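Local coordinates for low temperature requirement C protein (Listeria monocytogenes, PDB 1Y9I) that binds a magnesium and a calcium ion side by side and probably acts as a phosphatidylglycerophosphatase, a lipid phosphatase, at residues A[25-33]-A[45-56]; A[120-131]-A[142-150]. One frame throughout, in Å; residues are numbered along the deposited sequence.

Contact 1 (A[25-33]-A[45-56])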
loop_
_atom_site.group_PDB
_atom_site.type_symbol
_atom_site.label_atom_id
_atom_site.label_comp_id
_atom_site.label_asym_id
_atom_site.label_seq_id
_atom_site.Cartn_x
_atom_site.Cartn_y
_atom_site.Cartn_z
ATOM N N ILE A 25 -17.860 -17.743 10.676
ATOM C CA ILE A 25 -18.347 -16.636 9.859
ATOM C C ILE A 25 -19.079 -15.596 10.706
ATOM O O ILE A 25 -18.859 -14.394 10.551
ATOM C CB ILE A 25 -19.309 -17.143 8.757
ATOM C CG1 ILE A 25 -18.578 -18.120 7.834
ATOM C CG2 ILE A 25 -19.874 -15.968 7.969
ATOM C CD1 ILE A 25 -17.338 -17.551 7.172
ATOM N N ASP A 26 -19.948 -16.065 11.598
ATOM C CA ASP A 26 -20.716 -15.175 12.468
ATOM C C ASP A 26 -19.849 -14.323 13.388
ATOM O O ASP A 26 -20.233 -13.211 13.752
ATOM C CB ASP A 26 -21.715 -15.987 13.301
ATOM C CG ASP A 26 -23.021 -16.231 12.568
ATOM O OD1 ASP A 26 -22.985 -16.440 11.338
ATOM O OD2 ASP A 26 -24.084 -16.222 13.224
ATOM N N ASP A 27 -18.686 -14.838 13.772
ATOM C CA ASP A 27 -17.793 -14.077 14.639
ATOM C C ASP A 27 -17.286 -12.856 13.873
ATOM O O ASP A 27 -17.168 -11.758 14.427
ATOM C CB ASP A 27 -16.611 -14.940 15.094
ATOM C CG ASP A 27 -17.049 -16.183 15.857
ATOM O OD1 ASP A 27 -17.924 -16.060 16.743
ATOM O OD2 ASP A 27 -16.511 -17.280 15.578
ATOM N N ILE A 28 -16.989 -13.051 12.592
ATOM C CA ILE A 28 -16.506 -11.956 11.767
ATOM C C ILE A 28 -17.657 -11.002 11.455
ATOM O O ILE A 28 -17.479 -9.783 11.450
ATOM C CB ILE A 28 -15.899 -12.462 10.441
ATOM C CG1 ILE A 28 -14.838 -13.534 10.721
ATOM C CG2 ILE A 28 -15.247 -11.298 9.700
ATOM C CD1 ILE A 28 -14.086 -13.993 9.483
ATOM N N ALA A 29 -18.837 -11.564 11.201
ATOM C CA ALA A 29 -20.022 -10.762 10.895
ATOM C C ALA A 29 -20.340 -9.800 12.037
ATOM O O ALA A 29 -20.754 -8.663 11.801
ATOM C CB ALA A 29 -21.221 -11.674 10.629
ATOM N N GLU A 30 -20.153 -10.266 13.271
ATOM C CA GLU A 30 -20.399 -9.443 14.452
ATOM C C GLU A 30 -19.482 -8.220 14.457
ATOM O O GLU A 30 -19.856 -7.150 14.946
ATOM C CB GLU A 30 -20.172 -10.265 15.725
ATOM C CG GLU A 30 -21.292 -11.243 16.039
ATOM C CD GLU A 30 -22.498 -10.567 16.667
ATOM O OE1 GLU A 30 -23.067 -9.649 16.043
ATOM O OE2 GLU A 30 -22.878 -10.955 17.793
ATOM N N LEU A 31 -18.281 -8.392 13.911
ATOM C CA LEU A 31 -17.303 -7.309 13.831
ATOM C C LEU A 31 -17.772 -6.284 12.810
ATOM O O LEU A 31 -17.625 -5.080 13.007
ATOM C CB LEU A 31 -15.926 -7.854 13.410
ATOM C CG LEU A 31 -15.192 -8.813 14.358
ATOM C CD1 LEU A 31 -13.826 -9.206 13.754
ATOM C CD2 LEU A 31 -14.992 -8.145 15.703
ATOM N N VAL A 32 -18.313 -6.768 11.699
ATOM C CA VAL A 32 -18.809 -5.873 10.663
ATOM C C VAL A 32 -19.964 -5.068 11.258
ATOM O O VAL A 32 -20.094 -3.872 11.011
ATOM C CB VAL A 32 -19.314 -6.663 9.442
ATOM C CG1 VAL A 32 -19.934 -5.710 8.424
ATOM C CG2 VAL A 32 -18.159 -7.442 8.811
ATOM N N LEU A 33 -20.800 -5.732 12.050
ATOM C CA LEU A 33 -21.937 -5.067 12.685
ATOM C C LEU A 33 -21.400 -3.971 13.611
ATOM O O LEU A 33 -21.900 -2.845 13.620
ATOM C CB LEU A 33 -22.759 -6.084 13.488
ATOM C CG LEU A 33 -24.045 -5.579 14.152
ATOM C CD1 LEU A 33 -25.023 -5.110 13.086
ATOM C CD2 LEU A 33 -24.661 -6.695 14.983
ATOM N N LEU A 45 -27.363 -8.591 11.619
ATOM C CA LEU A 45 -26.278 -9.522 11.324
ATOM C C LEU A 45 -26.290 -10.191 9.951
ATOM O O LEU A 45 -25.234 -10.378 9.347
ATOM C CB LEU A 45 -26.231 -10.606 12.403
ATOM C CG LEU A 45 -24.951 -11.443 12.451
ATOM C CD1 LEU A 45 -23.777 -10.540 12.811
ATOM C CD2 LEU A 45 -25.097 -12.560 13.474
ATOM N N ASP A 46 -27.467 -10.543 9.449
ATOM C CA ASP A 46 -27.553 -11.232 8.163
ATOM C C ASP A 46 -26.821 -10.568 6.998
ATOM O O ASP A 46 -26.029 -11.220 6.315
ATOM C CB ASP A 46 -29.013 -11.462 7.765
ATOM C CG ASP A 46 -29.146 -12.388 6.567
ATOM O OD1 ASP A 46 -28.776 -13.577 6.689
ATOM O OD2 ASP A 46 -29.610 -11.932 5.502
ATOM N N ILE A 47 -27.087 -9.287 6.754
ATOM C CA ILE A 47 -26.425 -8.608 5.647
ATOM C C ILE A 47 -24.919 -8.507 5.906
ATOM O O ILE A 47 -24.125 -8.485 4.972
ATOM C CB ILE A 47 -27.017 -7.191 5.399
ATOM C CG1 ILE A 47 -26.357 -6.556 4.173
ATOM C CG2 ILE A 47 -26.804 -6.307 6.607
ATOM C CD1 ILE A 47 -26.604 -7.301 2.885
ATOM N N CYS A 48 -24.529 -8.448 7.176
ATOM C CA CYS A 48 -23.113 -8.384 7.522
ATOM C C CYS A 48 -22.490 -9.729 7.157
ATOM O O CYS A 48 -21.392 -9.793 6.609
ATOM C CB CYS A 48 -22.946 -8.102 9.020
ATOM S SG CYS A 48 -23.477 -6.436 9.531
ATOM N N ARG A 49 -23.218 -10.802 7.452
ATOM C CA ARG A 49 -22.776 -12.158 7.145
ATOM C C ARG A 49 -22.552 -12.331 5.640
ATOM O O ARG A 49 -21.539 -12.899 5.211
ATOM C CB ARG A 49 -23.832 -13.154 7.630
ATOM C CG ARG A 49 -23.501 -14.614 7.387
ATOM C CD ARG A 49 -24.641 -15.505 7.876
ATOM N NE ARG A 49 -24.918 -15.297 9.296
ATOM C CZ ARG A 49 -26.095 -14.919 9.785
ATOM N NH1 ARG A 49 -27.124 -14.702 8.973
ATOM N NH2 ARG A 49 -26.245 -14.756 11.092
ATOM N N GLN A 50 -23.497 -11.839 4.840
ATOM C CA GLN A 50 -23.410 -11.943 3.382
ATOM C C GLN A 50 -22.177 -11.233 2.827
ATOM O O GLN A 50 -21.549 -11.708 1.883
ATOM C CB GLN A 50 -24.658 -11.344 2.725
ATOM C CG GLN A 50 -25.949 -12.109 2.980
ATOM C CD GLN A 50 -27.136 -11.459 2.294
ATOM O OE1 GLN A 50 -27.110 -11.222 1.086
ATOM N NE2 GLN A 50 -28.181 -11.167 3.060
ATOM N N ASN A 51 -21.846 -10.082 3.396
ATOM C CA ASN A 51 -20.683 -9.343 2.926
ATOM C C ASN A 51 -19.394 -10.067 3.308
ATOM O O ASN A 51 -18.412 -10.018 2.567
ATOM C CB ASN A 51 -20.701 -7.914 3.478
ATOM C CG ASN A 51 -21.569 -6.978 2.639
ATOM O OD1 ASN A 51 -21.153 -6.511 1.575
ATOM N ND2 ASN A 51 -22.788 -6.713 3.110
ATOM N N VAL A 52 -19.398 -10.742 4.457
ATOM C CA VAL A 52 -18.218 -11.496 4.881
ATOM C C VAL A 52 -18.015 -12.631 3.880
ATOM O O VAL A 52 -16.895 -12.884 3.429
ATOM C CB VAL A 52 -18.395 -12.086 6.302
ATOM C CG1 VAL A 52 -17.264 -13.073 6.609
ATOM C CG2 VAL A 52 -18.396 -10.966 7.342
ATOM N N GLU A 53 -19.108 -13.302 3.520
ATOM C CA GLU A 53 -19.050 -14.399 2.560
ATOM C C GLU A 53 -18.454 -13.931 1.239
ATOM O O GLU A 53 -17.624 -14.625 0.646
ATOM C CB GLU A 53 -20.449 -14.983 2.318
ATOM C CG GLU A 53 -21.033 -15.756 3.498
ATOM C CD GLU A 53 -20.314 -17.073 3.758
ATOM O OE1 GLU A 53 -19.395 -17.415 2.985
ATOM O OE2 GLU A 53 -20.671 -17.768 4.736
ATOM N N HIS A 54 -18.873 -12.755 0.776
ATOM C CA HIS A 54 -18.361 -12.208 -0.476
ATOM C C HIS A 54 -16.859 -11.950 -0.429
ATOM O O HIS A 54 -16.155 -12.170 -1.417
ATOM C CB HIS A 54 -19.082 -10.910 -0.840
ATOM C CG HIS A 54 -20.388 -11.119 -1.539
ATOM N ND1 HIS A 54 -21.600 -10.813 -0.959
ATOM C CD2 HIS A 54 -20.671 -11.586 -2.779
ATOM C CE1 HIS A 54 -22.574 -11.081 -1.812
ATOM N NE2 HIS A 54 -22.037 -11.551 -2.923
ATOM N N VAL A 55 -16.370 -11.479 0.712
ATOM C CA VAL A 55 -14.944 -11.214 0.861
ATOM C C VAL A 55 -14.147 -12.523 0.786
ATOM O O VAL A 55 -13.121 -12.603 0.103
ATOM C CB VAL A 55 -14.655 -10.500 2.208
ATOM C CG1 VAL A 55 -13.155 -10.388 2.441
ATOM C CG2 VAL A 55 -15.277 -9.103 2.194
ATOM N N LEU A 56 -14.630 -13.551 1.475
ATOM C CA LEU A 56 -13.944 -14.836 1.485
ATOM C C LEU A 56 -13.916 -15.536 0.125
ATOM O O LEU A 56 -13.166 -16.491 -0.062
ATOM C CB LEU A 56 -14.559 -15.756 2.544
ATOM C CG LEU A 56 -14.352 -15.295 3.993
ATOM C CD1 LEU A 56 -15.050 -16.248 4.944
ATOM C CD2 LEU A 56 -12.863 -15.236 4.306
#
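A29 enters the surface of helix 45-56 as a knob among L45, C48, R49 and V52, its CB 3.5 Å from CD1 of L45. So small a side chain lets the axes of the two segments approach to 8.2 Å, and the CA atoms of A29 and R49 come within 4.9 Å. V52 answers from the other helix, lodged among I25, I28, A29 and V32. Its CG2 lies 3.8 Å from CG2 of V32, the two valines alongside and pointing opposite ways. SG of C48 lies against the backbone of L33, 3.7 Å from its N, and 3.8 Å from CG1 of V32. At the far end I25 is a second knob of its helix, set among R49, V52, E53 and L56, its side chain lying across those of R49 and E53; the carboxylate of E53 is paired with R15. Along the more open flank, R49 runs extended, CG anti to the backbone N, then bends at chi3 to bring its guanidinium edge to D26. NE donates to the syn side of OD1 of D26 at 3.0 Å, 33° out of the carboxylate plane, while NH2 makes a weak bond to OD2. NH1 of R49 pairs with OD1 of D46, 3.0 Å away. Here two steeply crossed helices of the all-helical fold, segment axes 113° apart, interlock knobs-into-holes, with the D26-R49-D46 salt-bridge network on their flank.

Contact 2 (A[120-131]-A[142-150]). With MG (magnesium ion), chain F.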
loop_
_atom_site.group_PDB
_atom_site.type_symbol
_atom_site.label_atom_id
_atom_site.label_comp_id
_atom_site.label_asym_id
_atom_site.label_seq_id
_atom_site.Cartn_x
_atom_site.Cartn_y
_atom_site.Cartn_z
ATOM N N ILE A 120 -10.389 -1.368 14.590
ATOM C CA ILE A 120 -10.819 -2.628 15.172
ATOM C C ILE A 120 -9.649 -3.393 15.779
ATOM O O ILE A 120 -9.817 -4.126 16.754
ATOM C CB ILE A 120 -11.574 -3.499 14.133
ATOM C CG1 ILE A 120 -12.488 -4.483 14.873
ATOM C CG2 ILE A 120 -10.585 -4.238 13.230
ATOM C CD1 ILE A 120 -13.559 -5.115 14.007
ATOM N N ASP A 121 -8.461 -3.214 15.213
ATOM C CA ASP A 121 -7.277 -3.886 15.742
ATOM C C ASP A 121 -6.942 -3.365 17.145
ATOM O O ASP A 121 -6.402 -4.097 17.977
ATOM C CB ASP A 121 -6.078 -3.657 14.825
ATOM C CG ASP A 121 -4.839 -4.379 15.311
ATOM O OD1 ASP A 121 -4.858 -5.625 15.337
ATOM O OD2 ASP A 121 -3.854 -3.704 15.674
ATOM N N LYS A 122 -7.256 -2.102 17.407
ATOM C CA LYS A 122 -6.978 -1.518 18.717
ATOM C C LYS A 122 -8.021 -1.894 19.755
ATOM O O LYS A 122 -7.684 -2.242 20.884
ATOM C CB LYS A 122 -6.898 0.007 18.626
ATOM C CG LYS A 122 -5.526 0.548 18.281
ATOM C CD LYS A 122 -4.487 0.123 19.309
ATOM C CE LYS A 122 -3.117 0.704 18.992
ATOM N NZ LYS A 122 -2.067 0.194 19.923
ATOM N N VAL A 123 -9.289 -1.824 19.364
ATOM C CA VAL A 123 -10.403 -2.129 20.255
ATOM C C VAL A 123 -10.576 -3.618 20.521
ATOM O O VAL A 123 -11.005 -4.018 21.603
ATOM C CB VAL A 123 -11.718 -1.559 19.677
ATOM C CG1 VAL A 123 -12.900 -1.963 20.547
ATOM C CG2 VAL A 123 -11.611 -0.052 19.577
ATOM N N LYS A 124 -10.252 -4.432 19.526
ATOM C CA LYS A 124 -10.348 -5.879 19.638
ATOM C C LYS A 124 -11.645 -6.392 20.260
ATOM O O LYS A 124 -11.625 -7.099 21.271
ATOM C CB LYS A 124 -9.155 -6.416 20.432
ATOM C CG LYS A 124 -7.815 -6.006 19.852
ATOM C CD LYS A 124 -6.652 -6.551 20.662
ATOM C CE LYS A 124 -5.328 -6.118 20.059
ATOM N NZ LYS A 124 -5.183 -6.596 18.656
ATOM N N PRO A 125 -12.793 -6.058 19.654
ATOM C CA PRO A 125 -14.055 -6.536 20.218
ATOM C C PRO A 125 -14.329 -7.992 19.840
ATOM O O PRO A 125 -13.668 -8.557 18.964
ATOM C CB PRO A 125 -15.073 -5.584 19.607
ATOM C CG PRO A 125 -14.518 -5.390 18.223
ATOM C CD PRO A 125 -13.034 -5.175 18.497
ATOM N N GLY A 126 -15.305 -8.598 20.508
ATOM C CA GLY A 126 -15.673 -9.972 20.210
ATOM C C GLY A 126 -14.555 -10.988 20.046
ATOM O O GLY A 126 -13.665 -11.094 20.890
ATOM N N ILE A 127 -14.614 -11.736 18.946
ATOM C CA ILE A 127 -13.637 -12.781 18.650
ATOM C C ILE A 127 -12.188 -12.296 18.676
ATOM O O ILE A 127 -11.281 -13.066 18.981
ATOM C CB ILE A 127 -13.931 -13.436 17.275
ATOM C CG1 ILE A 127 -13.016 -14.644 17.052
ATOM C CG2 ILE A 127 -13.736 -12.422 16.157
ATOM C CD1 ILE A 127 -13.265 -15.788 18.002
ATOM N N LEU A 128 -11.960 -11.025 18.362
ATOM C CA LEU A 128 -10.596 -10.507 18.371
ATOM C C LEU A 128 -9.986 -10.558 19.769
ATOM O O LEU A 128 -8.769 -10.650 19.919
ATOM C CB LEU A 128 -10.552 -9.078 17.819
ATOM C CG LEU A 128 -10.923 -8.980 16.331
ATOM C CD1 LEU A 128 -10.851 -7.532 15.873
ATOM C CD2 LEU A 128 -9.975 -9.846 15.504
ATOM N N ALA A 129 -10.831 -10.509 20.792
ATOM C CA ALA A 129 -10.338 -10.575 22.164
ATOM C C ALA A 129 -9.837 -11.992 22.454
ATOM O O ALA A 129 -8.837 -12.180 23.147
ATOM C CB ALA A 129 -11.445 -10.194 23.143
ATOM N N LYS A 130 -10.529 -12.986 21.908
ATOM C CA LYS A 130 -10.155 -14.382 22.113
ATOM C C LYS A 130 -8.853 -14.747 21.396
ATOM O O LYS A 130 -8.151 -15.673 21.801
ATOM C CB LYS A 130 -11.289 -15.300 21.645
ATOM C CG LYS A 130 -12.612 -15.050 22.357
ATOM C CD LYS A 130 -13.710 -15.999 21.881
ATOM C CE LYS A 130 -13.436 -17.441 22.284
ATOM N NZ LYS A 130 -14.486 -18.375 21.779
ATOM N N LEU A 131 -8.535 -14.019 20.334
ATOM C CA LEU A 131 -7.313 -14.272 19.578
ATOM C C LEU A 131 -6.139 -13.496 20.170
ATOM O O LEU A 131 -4.994 -13.668 19.745
ATOM C CB LEU A 131 -7.504 -13.853 18.116
ATOM C CG LEU A 131 -8.510 -14.641 17.277
ATOM C CD1 LEU A 131 -8.648 -14.003 15.901
ATOM C CD2 LEU A 131 -8.049 -16.082 17.154
ATOM N N PHE A 142 -0.725 -13.642 12.973
ATOM C CA PHE A 142 -1.249 -13.300 11.652
ATOM C C PHE A 142 -2.770 -13.345 11.592
ATOM O O PHE A 142 -3.399 -12.529 10.915
ATOM C CB PHE A 142 -0.681 -14.246 10.603
ATOM C CG PHE A 142 0.723 -13.937 10.224
ATOM C CD1 PHE A 142 0.994 -13.082 9.161
ATOM C CD2 PHE A 142 1.786 -14.455 10.963
ATOM C CE1 PHE A 142 2.304 -12.741 8.839
ATOM C CE2 PHE A 142 3.103 -14.117 10.647
ATOM C CZ PHE A 142 3.359 -13.259 9.584
ATOM N N LEU A 143 -3.364 -14.295 12.303
ATOM C CA LEU A 143 -4.810 -14.437 12.283
ATOM C C LEU A 143 -5.585 -13.246 12.842
ATOM O O LEU A 143 -6.671 -12.930 12.332
ATOM C CB LEU A 143 -5.231 -15.715 13.013
ATOM C CG LEU A 143 -6.738 -16.007 12.962
ATOM C CD1 LEU A 143 -7.213 -16.032 11.516
ATOM C CD2 LEU A 143 -7.027 -17.339 13.637
ATOM N N ASP A 144 -5.069 -12.585 13.878
ATOM C CA ASP A 144 -5.810 -11.439 14.405
ATOM C C ASP A 144 -5.967 -10.347 13.345
ATOM O O ASP A 144 -7.053 -9.777 13.199
ATOM C CB ASP A 144 -5.181 -10.868 15.692
ATOM C CG ASP A 144 -3.687 -10.632 15.588
ATOM O OD1 ASP A 144 -3.161 -10.480 14.466
ATOM O OD2 ASP A 144 -3.036 -10.581 16.655
ATOM N N ASP A 145 -4.897 -10.072 12.597
ATOM C CA ASP A 145 -4.938 -9.064 11.532
ATOM C C ASP A 145 -5.864 -9.526 10.414
ATOM O O ASP A 145 -6.620 -8.734 9.847
ATOM C CB ASP A 145 -3.549 -8.850 10.926
ATOM C CG ASP A 145 -2.535 -8.394 11.936
ATOM O OD1 ASP A 145 -2.583 -7.218 12.341
ATOM O OD2 ASP A 145 -1.686 -9.223 12.324
ATOM N N ILE A 146 -5.786 -10.812 10.084
ATOM C CA ILE A 146 -6.612 -11.375 9.025
ATOM C C ILE A 146 -8.106 -11.196 9.315
ATOM O O ILE A 146 -8.872 -10.763 8.453
ATOM C CB ILE A 146 -6.296 -12.882 8.826
ATOM C CG1 ILE A 146 -4.934 -13.036 8.134
ATOM C CG2 ILE A 146 -7.400 -13.554 8.031
ATOM C CD1 ILE A 146 -4.420 -14.478 8.063
ATOM N N VAL A 147 -8.510 -11.523 10.536
ATOM C CA VAL A 147 -9.906 -11.406 10.934
ATOM C C VAL A 147 -10.346 -9.946 10.929
ATOM O O VAL A 147 -11.411 -9.615 10.412
ATOM C CB VAL A 147 -10.119 -12.039 12.324
ATOM C CG1 VAL A 147 -11.550 -11.808 12.812
ATOM C CG2 VAL A 147 -9.821 -13.523 12.241
ATOM N N GLY A 148 -9.523 -9.071 11.493
ATOM C CA GLY A 148 -9.863 -7.659 11.502
ATOM C C GLY A 148 -9.975 -7.119 10.085
ATOM O O GLY A 148 -10.860 -6.311 9.784
ATOM N N ALA A 149 -9.084 -7.568 9.206
ATOM C CA ALA A 149 -9.083 -7.113 7.817
ATOM C C ALA A 149 -10.298 -7.613 7.035
ATOM O O ALA A 149 -10.853 -6.889 6.206
ATOM C CB ALA A 149 -7.804 -7.554 7.126
ATOM N N ILE A 150 -10.697 -8.856 7.275
ATOM C CA ILE A 150 -11.866 -9.396 6.587
ATOM C C ILE A 150 -13.091 -8.580 7.014
ATOM O O ILE A 150 -13.947 -8.261 6.194
ATOM C CB ILE A 150 -12.088 -10.889 6.931
ATOM C CG1 ILE A 150 -11.005 -11.743 6.262
ATOM C CG2 ILE A 150 -13.466 -11.348 6.437
ATOM C CD1 ILE A 150 -10.941 -13.182 6.758
HETATM MG MG MG F . -0.850 -9.574 14.269
HETATM O O HOH W 1 -7.523 -7.160 14.273
HETATM O O HOH W 2 -3.098 -7.094 16.540
HETATM O O HOH W 3 -4.086 -9.077 19.041
HETATM O O HOH W 4 -0.663 -9.827 16.220
HETATM O O HOH W 5 -1.559 -7.639 14.540
#
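L128 and L131 pack on V147 where the short, weakly bonded helix 127-130 and L131 after it meet helix 143-160 of this helical bundle, beside its binuclear metal site. The apolar contacts gather round V147: CD2 of L128 lies 3.7 Å from its CG1, and CD1 of L131 meets its CG2, so the two leucines occupy different methyls. I127 lies across V147 at about a right angle, and L131 also crosses L143. Separately, at the end of helix 114-123, I120 uses the room left by G148, its CG2 3.9 Å from the glycine CA. The polar contacts run through water. Water 1 donates to OD1 of D121 and to the backbone O of D144; water 3 accepts from NZ of K124 and lies 3.0 Å from OD2 of D144, to which it may donate. K124 also donates to the backbone O of D121 in the carbonyl plane, NZ to O 2.9 Å. OD1 of D121 comes to 4.1 Å from OD1 of D145, the carboxylate planes 25° apart, and OD2 of D121 is bonded to T115 of a second subunit. In the metal shell, D98 and T141 complete the magnesium site with two waters, D144 and D145. D144 takes chi1 49°, placing CG between its backbone N and carbonyl carbon; its OD1 binds magnesium at a long 2.5 Å, against 2.1 Å for OD2 of D145.

How the contacts relate
Contact 1 closes before contact 2 opens along the chain, and their centres lie about 14 Å apart within one helical domain. Helix 25-36 joins them: one of its faces packs on helix 45-56, while I28 and L31 reach helix 143-160, and L31 also P125 and I120. CD1 of L31 lies 3.6 Å from CG1 of V147. Continuity between the two apolar cores rests on I28, which packs on V52 and also on I150, CG2 to CG2 3.7 Å. Contact 1 is the more peripheral and only partly buried. Contact 2 is buried nearer the centre of the chain and holds two magnesium ligands, so the packing runs from the outer helix pair inward to the metal site.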